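Local coordinates for Lmo2184 protein (Listeria monocytogenes serovar 1/2a, PDB 5JOQ), which probably serves as the heme-binding, membrane-anchored lipoprotein of an ABC importer, delivering captured iron-bearing ligand to its membrane partners, at residues D116-T121 with Q127-N132; T151-Q156 with N275-L280; G177-V182 with D247-F252. All coordinates share one frame; numbering follows the deposited sequence. Where two conformers were deposited one is given.

Contact 1 (D116-T121 with Q127-N132); sequences DFLDFT and QTEIKN
Leu118 and Glu129 bring the end of strand 115-118 and the loop after it against helix 123-136, their CA atoms 6.2 Å apart. Strand 115-118 is an outermost strand, within this chain, of the parallel sheet 37-39/93-97/115-118, which belongs to the first lobe of the two-lobed periplasmic-binding-protein fold, and a short connection carries the chain from it into the helix that packs beside it. On the helix side Glu129 is the residue that reaches the strand end and loop. Its chain is bent at chi2 (-68°), which folds the carboxylate back to the strand end, where OE2 accepts the backbone N-H of Asp119 in a nearly straight bond of 2.9 Å; the donor stands above the carboxylate plane, about 45° out of it. The other oxygen, OE1, lies 3.6 Å from Leu118 CD2, so one carboxylate meets a polar backbone atom and a methyl group. Phe120, whose ring also reaches Ile44 and Ile47 of helix 42-50, turns its edge to the aliphatic part of Glu129; Phe120 CE1 lies 3.9 Å from Glu129 CB. The Asp119 carboxylate leads away from the helix and closes an Asx turn: OD1 accepts Thr121 N and, through its syn lone pair, also pairs with Thr121 OG1 at 2.6 Å.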
ATOM      1  N   ASP A 116      16.207 -19.443  15.181  1.00 19.36           N
ATOM      2  CA  ASP A 116      15.130 -19.814  16.083  1.00 19.82           C
ATOM      3  C   ASP A 116      13.860 -19.118  15.604  1.00 19.83           C
ATOM      4  O   ASP A 116      13.843 -17.889  15.460  1.00 16.73           O
ATOM      5  CB  ASP A 116      15.484 -19.375  17.508  1.00 24.52           C
ATOM      6  CG  ASP A 116      14.608 -20.019  18.578  1.00 37.79           C
ATOM      7  OD1 ASP A 116      13.633 -20.728  18.241  1.00 42.59           O
ATOM      8  OD2 ASP A 116      14.902 -19.792  19.770  1.00 42.93           O
ATOM      9  N   PHE A 117      12.802 -19.890  15.350  1.00 15.05           N
ATOM     10  CA  PHE A 117      11.534 -19.343  14.873  1.00 15.22           C
ATOM     11  C   PHE A 117      10.571 -19.320  16.058  1.00 14.45           C
ATOM     12  O   PHE A 117      10.071 -20.367  16.478  1.00 15.68           O
ATOM     13  CB  PHE A 117      10.991 -20.149  13.694  1.00 15.43           C
ATOM     14  CG  PHE A 117      11.867 -20.068  12.462  1.00 17.28           C
ATOM     15  CD1 PHE A 117      11.755 -18.996  11.597  1.00 18.45           C
ATOM     16  CD2 PHE A 117      12.839 -21.034  12.230  1.00 20.38           C
ATOM     17  CE1 PHE A 117      12.570 -18.886  10.487  1.00 23.93           C
ATOM     18  CE2 PHE A 117      13.671 -20.943  11.110  1.00 26.12           C
ATOM     19  CZ  PHE A 117      13.523 -19.860  10.239  1.00 26.21           C
ATOM     20  N   LEU A 118      10.364 -18.125  16.615  1.00 11.76           N
ATOM     21  CA  LEU A 118       9.589 -17.924  17.842  1.00 13.11           C
ATOM     22  C   LEU A 118       8.093 -17.934  17.537  1.00 14.49           C
ATOM     23  O   LEU A 118       7.657 -17.321  16.570  1.00 14.44           O
ATOM     24  CB  LEU A 118       9.952 -16.578  18.461  1.00 12.90           C
ATOM     25  CG  LEU A 118      11.470 -16.330  18.582  1.00 19.14           C
ATOM     26  CD1 LEU A 118      11.741 -14.927  19.161  1.00 17.23           C
ATOM     27  CD2 LEU A 118      12.122 -17.413  19.427  1.00 19.19           C
ATOM     28  N   ASP A 119       7.305 -18.629  18.360  1.00 11.04           N
ATOM     29  CA  ASP A 119       5.867 -18.755  18.101  1.00 14.37           C
ATOM     30  C   ASP A 119       5.142 -17.539  18.693  1.00 15.06           C
ATOM     31  O   ASP A 119       4.957 -17.445  19.917  1.00 13.18           O
ATOM     32  CB  ASP A 119       5.334 -20.052  18.704  1.00 13.94           C
ATOM     33  CG  ASP A 119       3.874 -20.300  18.326  1.00 17.09           C
ATOM     34  OD1 ASP A 119       3.230 -19.366  17.811  1.00 15.49           O
ATOM     35  OD2 ASP A 119       3.377 -21.421  18.516  1.00 15.07           O
ATOM     36  N   PHE A 120       4.725 -16.609  17.829  1.00 12.10           N
ATOM     37  CA  PHE A 120       3.973 -15.418  18.244  1.00 12.47           C
ATOM     38  C   PHE A 120       2.491 -15.485  17.826  1.00 10.51           C
ATOM     39  O   PHE A 120       1.846 -14.446  17.569  1.00 10.97           O
ATOM     40  CB  PHE A 120       4.659 -14.165  17.691  1.00 11.78           C
ATOM     41  CG  PHE A 120       5.959 -13.786  18.430  1.00 17.53           C
ATOM     42  CD1 PHE A 120       6.492 -14.610  19.424  1.00 15.57           C
ATOM     43  CD2 PHE A 120       6.627 -12.613  18.122  1.00 20.05           C
ATOM     44  CE1 PHE A 120       7.678 -14.237  20.134  1.00 15.20           C
ATOM     45  CE2 PHE A 120       7.811 -12.240  18.795  1.00 20.27           C
ATOM     46  CZ  PHE A 120       8.337 -13.031  19.782  1.00 16.76           C
ATOM     47  N   THR A 121       1.931 -16.695  17.732  1.00 11.06           N
ATOM     48  CA  THR A 121       0.530 -16.813  17.314  1.00 10.43           C
ATOM     49  C   THR A 121      -0.466 -16.601  18.457  1.00 11.40           C
ATOM     50  O   THR A 121      -1.663 -16.548  18.185  1.00 11.57           O
ATOM     51  CB  THR A 121       0.266 -18.178  16.665  1.00 10.75           C
ATOM     52  OG1 THR A 121       0.624 -19.244  17.581  1.00 14.25           O
ATOM     53  CG2 THR A 121       1.126 -18.319  15.365  1.00 10.84           C
ATOM     54  N   GLN A 127       4.755 -15.242  25.468  1.00  9.34           N
ATOM     55  CA  GLN A 127       5.322 -15.221  26.814  1.00 11.64           C
ATOM     56  C   GLN A 127       6.228 -16.426  27.079  1.00 10.50           C
ATOM     57  O   GLN A 127       7.265 -16.291  27.736  1.00 12.91           O
ATOM     58  CB  GLN A 127       4.211 -15.145  27.856  1.00 10.26           C
ATOM     59  CG  GLN A 127       3.473 -13.781  27.802  1.00 10.12           C
ATOM     60  CD  GLN A 127       2.573 -13.645  29.003  1.00 15.74           C
ATOM     61  OE1 GLN A 127       1.459 -14.162  29.011  1.00 17.95           O
ATOM     62  NE2 GLN A 127       3.066 -12.973  30.050  1.00 14.10           N
ATOM     63  N   THR A 128       5.862 -17.616  26.595  1.00 12.74           N
ATOM     64  CA  THR A 128       6.789 -18.751  26.735  1.00 11.12           C
ATOM     65  C   THR A 128       8.094 -18.492  25.973  1.00 10.99           C
ATOM     66  O   THR A 128       9.194 -18.855  26.444  1.00 11.26           O
ATOM     67  CB  THR A 128       6.119 -20.030  26.231  1.00 10.28           C
ATOM     68  OG1 THR A 128       4.990 -20.338  27.074  1.00 12.44           O
ATOM     69  CG2 THR A 128       7.120 -21.235  26.222  1.00 10.89           C
ATOM     70  N   GLU A 129       8.001 -17.872  24.787  1.00 11.02           N
ATOM     71  CA  GLU A 129       9.215 -17.554  24.033  1.00 15.36           C
ATOM     72  C   GLU A 129      10.071 -16.547  24.784  1.00 14.75           C
ATOM     73  O   GLU A 129      11.303 -16.662  24.802  1.00 13.95           O
ATOM     74  CB  GLU A 129       8.882 -17.019  22.639  1.00 14.56           C
ATOM     75  CG  GLU A 129       8.172 -18.043  21.742  1.00 14.62           C
ATOM     76  CD  GLU A 129       9.030 -19.249  21.308  1.00 18.75           C
ATOM     77  OE1 GLU A 129      10.197 -19.399  21.740  1.00 16.86           O
ATOM     78  OE2 GLU A 129       8.490 -20.064  20.532  1.00 16.57           O
ATOM     79  N   ILE A 130       9.431 -15.590  25.456  1.00 10.96           N
ATOM     80  CA  ILE A 130      10.170 -14.618  26.271  1.00 11.78           C
ATOM     81  C   ILE A 130      10.901 -15.332  27.410  1.00 12.38           C
ATOM     82  O   ILE A 130      12.098 -15.100  27.655  1.00 11.92           O
ATOM     83  CB  ILE A 130       9.206 -13.530  26.790  1.00 11.29           C
ATOM     84  CG1 ILE A 130       8.812 -12.583  25.637  1.00 10.03           C
ATOM     85  CG2 ILE A 130       9.833 -12.769  27.971  1.00 11.63           C
ATOM     86  CD1 ILE A 130       7.547 -11.655  25.989  1.00 10.30           C
ATOM     87  N   LYS A 131      10.204 -16.237  28.100  1.00 13.11           N
ATOM     88  CA  LYS A 131      10.859 -17.052  29.124  1.00 13.02           C
ATOM     89  C   LYS A 131      12.063 -17.800  28.543  1.00 13.81           C
ATOM     90  O   LYS A 131      13.138 -17.858  29.158  1.00 15.66           O
ATOM     91  CB  LYS A 131       9.835 -18.035  29.713  1.00 10.73           C
ATOM     92  CG  LYS A 131      10.408 -19.081  30.688  1.00 12.30           C
ATOM     93  CD  LYS A 131       9.287 -20.050  31.210  1.00 12.48           C
ATOM     94  CE  LYS A 131       9.827 -21.153  32.231  1.00 15.85           C
ATOM     95  NZ  LYS A 131       8.709 -22.015  32.897  1.00 15.86           N
ATOM     96  N   ASN A 132      11.885 -18.430  27.382  1.00 14.03           N
ATOM     97  CA  ASN A 132      12.963 -19.255  26.816  1.00 14.74           C
ATOM     98  C   ASN A 132      14.152 -18.406  26.350  1.00 13.40           C
ATOM     99  O   ASN A 132      15.313 -18.827  26.473  1.00 14.11           O
ATOM    100  CB  ASN A 132      12.392 -20.123  25.683  1.00 19.85           C
ATOM    101  CG  ASN A 132      11.404 -21.210  26.213  1.00 30.66           C
ATOM    102  OD1 ASN A 132      11.364 -21.482  27.402  1.00 35.24           O
ATOM    103  ND2 ASN A 132      10.634 -21.809  25.331  1.00 38.56           N
TER

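Contact 2 (T151-Q156 with N275-L280); sequences TSDIDQ and NAPEAL
In Leu280 chi1 of -166° sets CG opposite the backbone N and carries CD2 toward Ile154, while in Ile154 CG1 stands beside its own backbone N and a chi2 of -25°, far from a staggered value, swings CD1 across to meet it. The two methyl carbons, Ile154 CD1 and Leu280 CD2, come within 3.6 Å in the one of two deposited Leu280 conformers described, so the exact fit is tentative; the side chains cross at about a right angle. In the same conformer Leu280 CD2 lies 4.1 Å from Ile154 CA, which would bring this methyl close to the backbone of the facing helix. The second pair, Asp153 and Pro277, sits where the backbones are nearest, with CA atoms 6.0 Å apart. Here the long helix 140-161, which spans the two lobes as the backbone helix of this class of binding protein, meets the first turn of the C-terminal helix 276-288. Pro277 offers the CB-CG side of its ring to Asp153. The CB atoms of the two residues are 3.8 Å apart, and Asp153 OD2 comes to 3.5 Å from Pro277 CB and almost as near to CG. The Asp153 carboxylate lies against aliphatic carbon, and no hydrogen bond joins the two segments; Ile154 and Leu280 are buried, Asp153 and Pro277 only partly. Ile123 of helix 123-136 touches Ile154 and also Ala276, Leu150 lies against Pro277, and Leu280 reaches on to Val157 and to Leu194 of helix 187-194.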
ATOM      1  N   THR A 151       1.387 -10.219  32.046  1.00 14.44           N
ATOM      2  CA  THR A 151       0.327 -10.989  32.683  1.00 14.10           C
ATOM      3  C   THR A 151      -0.567 -10.106  33.537  1.00 17.40           C
ATOM      4  O   THR A 151      -1.780 -10.324  33.599  1.00 17.36           O
ATOM      5  CB  THR A 151       0.947 -12.098  33.527  1.00 15.06           C
ATOM      6  OG1 THR A 151       1.528 -13.059  32.635  1.00 17.94           O
ATOM      7  CG2 THR A 151      -0.099 -12.743  34.460  1.00 15.87           C
ATOM      8  N   SER A 152       0.014  -9.125  34.229  1.00 14.26           N
ATOM      9  CA  SER A 152      -0.815  -8.207  35.004  1.00 18.61           C
ATOM     10  C   SER A 152      -1.799  -7.461  34.102  1.00 21.73           C
ATOM     11  O   SER A 152      -2.978  -7.297  34.452  1.00 19.21           O
ATOM     12  CB  SER A 152       0.078  -7.239  35.787  1.00 21.70           C
ATOM     13  OG  SER A 152      -0.702  -6.238  36.400  1.00 29.48           O
ATOM     14  N   ASP A 153      -1.343  -6.995  32.948  1.00 15.81           N
ATOM     15  CA  ASP A 153      -2.232  -6.297  32.023  1.00 22.11           C
ATOM     16  C   ASP A 153      -3.326  -7.215  31.462  1.00 23.42           C
ATOM     17  O   ASP A 153      -4.488  -6.849  31.411  1.00 20.68           O
ATOM     18  CB  ASP A 153      -1.444  -5.655  30.881  1.00 22.03           C
ATOM     19  CG  ASP A 153      -0.573  -4.502  31.345  1.00 30.98           C
ATOM     20  OD1 ASP A 153      -0.859  -3.942  32.407  1.00 32.57           O
ATOM     21  OD2 ASP A 153       0.390  -4.172  30.650  1.00 32.13           O
ATOM     22  N   ILE A 154      -2.946  -8.422  31.071  1.00 18.91           N
ATOM     23  CA  ILE A 154      -3.899  -9.373  30.530  1.00 20.85           C
ATOM     24  C   ILE A 154      -4.941  -9.756  31.571  1.00 17.47           C
ATOM     25  O   ILE A 154      -6.121  -9.813  31.291  1.00 21.39           O
ATOM     26  CB  ILE A 154      -3.202 -10.671  30.040  1.00 19.22           C
ATOM     27  CG1 ILE A 154      -2.209 -10.414  28.903  1.00 20.77           C
ATOM     28  CG2 ILE A 154      -4.211 -11.727  29.648  1.00 16.04           C
ATOM     29  CD1 ILE A 154      -2.467  -9.194  28.072  1.00 27.58           C
ATOM     30  N   ASP A 155      -4.487  -9.996  32.787  1.00 15.32           N
ATOM     31  CA  ASP A 155      -5.380 -10.395  33.857  1.00 15.85           C
ATOM     32  C   ASP A 155      -6.408  -9.311  34.120  1.00 18.27           C
ATOM     33  O   ASP A 155      -7.542  -9.608  34.439  1.00 20.13           O
ATOM     34  CB  ASP A 155      -4.619 -10.755  35.133  1.00 19.09           C
ATOM     35  CG  ASP A 155      -4.011 -12.147  35.082  1.00 25.60           C
ATOM     36  OD1 ASP A 155      -4.284 -12.880  34.124  1.00 29.40           O
ATOM     37  OD2 ASP A 155      -3.265 -12.494  36.010  1.00 29.02           O
ATOM     38  N   GLN A 156      -5.998  -8.056  34.002  1.00 18.04           N
ATOM     39  CA  GLN A 156      -6.926  -6.956  34.265  1.00 20.29           C
ATOM     40  C   GLN A 156      -8.059  -6.921  33.236  1.00 20.90           C
ATOM     41  O   GLN A 156      -9.230  -6.700  33.587  1.00 19.19           O
ATOM     42  CB  GLN A 156      -6.170  -5.621  34.279  1.00 20.42           C
ATOM     43  CG  GLN A 156      -7.100  -4.426  34.531  1.00 28.21           C
ATOM     44  CD  GLN A 156      -7.662  -4.459  35.946  1.00 39.94           C
ATOM     45  OE1 GLN A 156      -6.896  -4.466  36.919  1.00 46.54           O
ATOM     46  NE2 GLN A 156      -9.003  -4.516  36.073  1.00 37.71           N
ATOM     47  N   ASN A 275       3.015  -4.788  21.959  1.00 19.06           N
ATOM     48  CA  ASN A 275       1.852  -3.929  21.761  1.00 25.27           C
ATOM     49  C   ASN A 275       0.586  -4.589  22.311  1.00 21.94           C
ATOM     50  O   ASN A 275      -0.439  -3.955  22.430  1.00 17.69           O
ATOM     51  CB  ASN A 275       1.567  -3.722  20.271  1.00 23.95           C
ATOM     52  CG  ASN A 275       2.537  -2.796  19.613  1.00 37.97           C
ATOM     53  OD1 ASN A 275       3.285  -2.108  20.270  1.00 39.54           O
ATOM     54  ND2 ASN A 275       2.498  -2.757  18.302  1.00 49.36           N
ATOM     55  N   ALA A 276       0.674  -5.860  22.668  1.00 16.39           N
ATOM     56  CA  ALA A 276      -0.514  -6.608  23.048  1.00 14.10           C
ATOM     57  C   ALA A 276      -1.366  -6.015  24.150  1.00 15.95           C
ATOM     58  O   ALA A 276      -2.561  -6.017  24.016  1.00 18.96           O
ATOM     59  CB  ALA A 276      -0.167  -8.053  23.353  1.00 15.11           C
ATOM     60  N   PRO A 277      -0.712  -5.480  25.249  1.00 19.53           N
ATOM     61  CA  PRO A 277      -1.611  -4.903  26.259  1.00 18.15           C
ATOM     62  C   PRO A 277      -2.428  -3.745  25.676  1.00 21.14           C
ATOM     63  O   PRO A 277      -3.609  -3.685  25.920  1.00 18.94           O
ATOM     64  CB  PRO A 277      -0.668  -4.438  27.360  1.00 21.16           C
ATOM     65  CG  PRO A 277       0.449  -5.400  27.281  1.00 22.73           C
ATOM     66  CD  PRO A 277       0.700  -5.442  25.823  1.00 19.60           C
ATOM     67  N   GLU A 278      -1.815  -2.870  24.897  1.00 19.53           N
ATOM     68  CA  GLU A 278      -2.568  -1.778  24.316  1.00 20.79           C
ATOM     69  C   GLU A 278      -3.652  -2.322  23.368  1.00 19.92           C
ATOM     70  O   GLU A 278      -4.776  -1.884  23.403  1.00 20.69           O
ATOM     71  CB  GLU A 278      -1.641  -0.826  23.582  1.00 21.40           C
ATOM     72  CG  GLU A 278      -2.332   0.399  23.032  1.00 29.05           C
ATOM     73  CD  GLU A 278      -1.392   1.362  22.321  1.00 37.28           C
ATOM     74  OE1 GLU A 278      -0.180   1.114  22.278  1.00 35.19           O
ATOM     75  OE2 GLU A 278      -1.891   2.372  21.796  1.00 39.95           O
ATOM     76  N   ALA A 279      -3.284  -3.298  22.555  1.00 17.37           N
ATOM     77  CA  ALA A 279      -4.214  -3.912  21.609  1.00 19.71           C
ATOM     78  C   ALA A 279      -5.391  -4.545  22.333  1.00 17.40           C
ATOM     79  O   ALA A 279      -6.549  -4.393  21.915  1.00 16.99           O
ATOM     80  CB  ALA A 279      -3.488  -4.960  20.768  1.00 15.22           C
ATOM     81  N   LEU A 280      -5.119  -5.259  23.427  0.68 14.75           N
ATOM     82  CA  LEU A 280      -6.202  -5.893  24.172  0.68 16.16           C
ATOM     83  C   LEU A 280      -7.155  -4.855  24.764  0.68 16.29           C
ATOM     84  O   LEU A 280      -8.370  -5.079  24.826  0.68 19.64           O
ATOM     85  CB  LEU A 280      -5.616  -6.783  25.272  0.68 15.34           C
ATOM     86  CG  LEU A 280      -6.570  -7.758  25.935  0.68 15.52           C
ATOM     87  CD1 LEU A 280      -7.202  -8.681  24.901  0.68 13.95           C
ATOM     88  CD2 LEU A 280      -5.825  -8.563  27.034  0.68 14.29           C
TER

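Contact 3 (G177-V182 with D247-F252); sequences GSYLVV and DIWKHF
Tyr179 and Trp249 make the close part of this contact, two buried aromatic residues, one just before strand 180-182 and the other in a short helix, that point toward each other. Their rings are steeply inclined, the plane of the Tyr179 ring at 80° to that of the indole, with 5.7 Å between the centroids of the phenol and the five-membered ring. The approach is oblique, neither a stack nor an edge-to-face pair. One side of the phenol does the touching: Tyr179 CD2 is 3.9 Å from Trp249 NE1 and 4.0 Å from Trp249 CZ2, so it sits beside the NE1-CE2-CZ2 side of the indole. In Trp249 CG is anti to the carbonyl carbon (chi1 -56°), and the NE1 side of the indole faces the tyrosine. The two residues tie the mixed sheet of the second lobe to the short, weakly bonded helix 247-250, Tyr179 leading into strand 180-182. Phe243 stacks on the indole, which also touches Leu172 of strand 168-173 and Thr213 of helix 213-219. Ile248 CG2 lies over one indole face, 3.8 Å above its plane and offset toward the rim. Toward exposed Gly177 the segments no longer meet directly, and a water spans them instead. It lies at the edge of the indole, in plane, accepting from Trp249 NE1 at 3.2 Å and from the backbone N of Gly177 at 2.9 Å.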
ATOM      1  N   GLY A 177     -12.848  -9.223  -1.779  1.00 22.60           N
ATOM      2  CA  GLY A 177     -12.795 -10.403  -2.629  1.00 25.97           C
ATOM      3  C   GLY A 177     -11.941 -11.539  -2.113  1.00 25.05           C
ATOM      4  O   GLY A 177     -12.107 -12.677  -2.570  1.00 24.67           O
ATOM      5  N   SER A 178     -11.044 -11.296  -1.149  0.53 22.28           N
ATOM      6  CA  SER A 178     -10.160 -12.373  -0.703  0.53 20.38           C
ATOM      7  C   SER A 178     -10.018 -12.434   0.821  0.53 16.95           C
ATOM      8  O   SER A 178      -9.016 -12.955   1.323  0.53 15.90           O
ATOM      9  CB  SER A 178      -8.775 -12.241  -1.350  0.53 20.37           C
ATOM     10  OG  SER A 178      -8.271 -10.916  -1.215  0.53 20.54           O
ATOM     11  N   TYR A 179     -11.013 -11.946   1.574  1.00 13.11           N
ATOM     12  CA  TYR A 179     -10.926 -11.949   3.036  1.00 15.64           C
ATOM     13  C   TYR A 179     -10.777 -13.375   3.549  1.00 16.02           C
ATOM     14  O   TYR A 179     -11.525 -14.267   3.133  1.00 14.08           O
ATOM     15  CB  TYR A 179     -12.181 -11.346   3.660  1.00 15.15           C
ATOM     16  CG  TYR A 179     -12.329  -9.873   3.404  1.00 13.99           C
ATOM     17  CD1 TYR A 179     -11.435  -8.962   3.961  1.00 11.53           C
ATOM     18  CD2 TYR A 179     -13.381  -9.392   2.616  1.00 15.50           C
ATOM     19  CE1 TYR A 179     -11.583  -7.586   3.739  1.00 16.03           C
ATOM     20  CE2 TYR A 179     -13.546  -8.031   2.409  1.00 17.01           C
ATOM     21  CZ  TYR A 179     -12.633  -7.133   2.949  1.00 18.09           C
ATOM     22  OH  TYR A 179     -12.776  -5.783   2.727  1.00 22.89           O
ATOM     23  N   LEU A 180      -9.831 -13.575   4.471  1.00 11.33           N
ATOM     24  CA  LEU A 180      -9.724 -14.806   5.248  1.00 14.13           C
ATOM     25  C   LEU A 180     -10.475 -14.665   6.571  1.00 14.18           C
ATOM     26  O   LEU A 180     -10.466 -13.601   7.187  1.00 13.20           O
ATOM     27  CB  LEU A 180      -8.261 -15.117   5.571  1.00 10.92           C
ATOM     28  CG  LEU A 180      -7.417 -15.463   4.331  1.00 16.74           C
ATOM     29  CD1 LEU A 180      -5.947 -15.519   4.712  1.00 13.90           C
ATOM     30  CD2 LEU A 180      -7.842 -16.821   3.787  1.00 21.40           C
ATOM     31  N   VAL A 181     -11.063 -15.772   7.036  1.00 13.86           N
ATOM     32  CA  VAL A 181     -11.625 -15.825   8.387  1.00 12.70           C
ATOM     33  C   VAL A 181     -10.514 -16.166   9.373  1.00 10.92           C
ATOM     34  O   VAL A 181      -9.751 -17.110   9.148  1.00 11.69           O
ATOM     35  CB  VAL A 181     -12.748 -16.859   8.447  1.00 13.59           C
ATOM     36  CG1 VAL A 181     -13.288 -16.949   9.870  1.00 17.21           C
ATOM     37  CG2 VAL A 181     -13.859 -16.446   7.486  1.00 14.12           C
ATOM     38  N   VAL A 182     -10.400 -15.392  10.448  1.00  8.41           N
ATOM     39  CA  VAL A 182      -9.325 -15.568  11.435  1.00 11.13           C
ATOM     40  C   VAL A 182      -9.902 -16.350  12.612  1.00 11.69           C
ATOM     41  O   VAL A 182     -10.931 -15.951  13.178  1.00 11.47           O
ATOM     42  CB  VAL A 182      -8.754 -14.213  11.903  1.00 10.62           C
ATOM     43  CG1 VAL A 182      -7.601 -14.426  12.849  1.00 10.33           C
ATOM     44  CG2 VAL A 182      -8.266 -13.335  10.693  1.00  9.45           C
ATOM     45  N   ASP A 247     -23.187  -7.138  -2.110  1.00 19.83           N
ATOM     46  CA  ASP A 247     -24.230  -8.106  -1.742  1.00 18.69           C
ATOM     47  C   ASP A 247     -23.701  -9.194  -0.821  1.00 20.18           C
ATOM     48  O   ASP A 247     -24.446  -9.729   0.006  1.00 19.41           O
ATOM     49  CB  ASP A 247     -24.817  -8.755  -2.984  1.00 20.40           C
ATOM     50  CG  ASP A 247     -25.755  -7.806  -3.734  1.00 27.58           C
ATOM     51  OD1 ASP A 247     -26.392  -6.952  -3.085  1.00 32.67           O
ATOM     52  OD2 ASP A 247     -25.851  -7.932  -4.938  1.00 30.50           O
ATOM     53  N   ILE A 248     -22.437  -9.524  -0.980  1.00 16.88           N
ATOM     54  CA  ILE A 248     -21.830 -10.571  -0.203  1.00 17.95           C
ATOM     55  C   ILE A 248     -21.879 -10.301   1.302  1.00 16.30           C
ATOM     56  O   ILE A 248     -22.031 -11.220   2.043  1.00 20.68           O
ATOM     57  CB  ILE A 248     -20.351 -10.774  -0.615  1.00 22.29           C
ATOM     58  CG1 ILE A 248     -20.239 -11.090  -2.108  1.00 32.69           C
ATOM     59  CG2 ILE A 248     -19.691 -11.872   0.186  1.00 21.92           C
ATOM     60  CD1 ILE A 248     -20.974 -12.341  -2.478  1.00 39.48           C
ATOM     61  N   TRP A 249     -21.700  -9.063   1.738  1.00 13.94           N
ATOM     62  CA  TRP A 249     -21.674  -8.721   3.158  1.00 15.20           C
ATOM     63  C   TRP A 249     -22.749  -7.782   3.707  1.00 15.68           C
ATOM     64  O   TRP A 249     -23.016  -7.770   4.903  1.00 17.50           O
ATOM     65  CB  TRP A 249     -20.326  -8.046   3.465  1.00 15.84           C
ATOM     66  CG  TRP A 249     -19.105  -8.824   3.099  1.00 15.26           C
ATOM     67  CD1 TRP A 249     -18.293  -8.606   2.050  1.00 16.66           C
ATOM     68  CD2 TRP A 249     -18.568  -9.943   3.795  1.00 16.30           C
ATOM     69  NE1 TRP A 249     -17.281  -9.509   2.034  1.00 17.90           N
ATOM     70  CE2 TRP A 249     -17.429 -10.354   3.096  1.00 18.19           C
ATOM     71  CE3 TRP A 249     -18.951 -10.650   4.929  1.00 15.50           C
ATOM     72  CZ2 TRP A 249     -16.667 -11.429   3.493  1.00 19.06           C
ATOM     73  CZ3 TRP A 249     -18.202 -11.712   5.322  1.00 15.35           C
ATOM     74  CH2 TRP A 249     -17.061 -12.093   4.614  1.00 17.28           C
ATOM     75  N   LYS A 250     -23.346  -6.998   2.824  1.00 12.99           N
ATOM     76  CA  LYS A 250     -24.283  -5.964   3.213  1.00 14.77           C
ATOM     77  C   LYS A 250     -25.548  -6.384   3.915  1.00 14.28           C
ATOM     78  O   LYS A 250     -26.171  -5.594   4.552  1.00 14.92           O
ATOM     79  CB  LYS A 250     -24.556  -4.960   2.106  1.00 17.78           C
ATOM     80  CG  LYS A 250     -25.542  -5.383   1.056  1.00 20.47           C
ATOM     81  CD  LYS A 250     -25.821  -4.187   0.173  1.00 23.86           C
ATOM     82  CE  LYS A 250     -26.819  -4.483  -0.906  1.00 33.04           C
ATOM     83  NZ  LYS A 250     -27.302  -3.203  -1.482  1.00 37.06           N
ATOM     84  N   HIS A 251     -25.943  -7.622   3.766  1.00 14.47           N
ATOM     85  CA  HIS A 251     -27.136  -8.058   4.494  1.00 15.96           C
ATOM     86  C   HIS A 251     -26.806  -8.684   5.854  1.00 19.20           C
ATOM     87  O   HIS A 251     -27.729  -9.088   6.573  1.00 17.16           O
ATOM     88  CB  HIS A 251     -27.956  -9.000   3.624  1.00 17.25           C
ATOM     89  CG  HIS A 251     -28.252  -8.419   2.263  1.00 19.11           C
ATOM     90  ND1 HIS A 251     -29.287  -7.532   2.047  1.00 19.42           N
ATOM     91  CD2 HIS A 251     -27.618  -8.554   1.075  1.00 19.55           C
ATOM     92  CE1 HIS A 251     -29.286  -7.156   0.782  1.00 19.47           C
ATOM     93  NE2 HIS A 251     -28.282  -7.764   0.170  1.00 20.46           N
ATOM     94  N   PHE A 252     -25.532  -8.711   6.257  1.00 18.14           N
ATOM     95  CA  PHE A 252     -25.206  -9.044   7.652  1.00 14.60           C
ATOM     96  C   PHE A 252     -25.796  -8.004   8.600  1.00 17.87           C
ATOM     97  O   PHE A 252     -25.647  -6.800   8.381  1.00 16.73           O
ATOM     98  CB  PHE A 252     -23.703  -9.068   7.877  1.00 12.10           C
ATOM     99  CG  PHE A 252     -23.012 -10.319   7.383  1.00 14.64           C
ATOM    100  CD1 PHE A 252     -23.052 -10.666   6.038  1.00 12.16           C
ATOM    101  CD2 PHE A 252     -22.272 -11.102   8.270  1.00 12.77           C
ATOM    102  CE1 PHE A 252     -22.386 -11.816   5.571  1.00 13.96           C
ATOM    103  CE2 PHE A 252     -21.589 -12.256   7.829  1.00 13.75           C
ATOM    104  CZ  PHE A 252     -21.640 -12.611   6.483  1.00 13.08           C
TER
HETATM  105  O   HOH W   1     -15.476  -9.220  -0.547  0.46  8.69           O

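From the N terminus, contact 1 closes first, in the first lobe; five residues separate its segments, four of them already in helix 123-136. The chain then enters helix 140-161, where contact 2 opens, and this wide loop closes only 118 residues later, joining that long helix to the start of the C-terminal helix 276-288. Contact 3 opens and closes within that span, joining the approach to strand 180-182 to helix 247-250 in the second lobe. Contacts 1 and 2 are in series yet touch, since Gln127 NE2 and Thr151 OG1 lie 3.0 Å apart in a probable hydrogen bond between successive helices. Contact 3 is remote, its centre about 32 Å from that of contact 1, across the chain's centre.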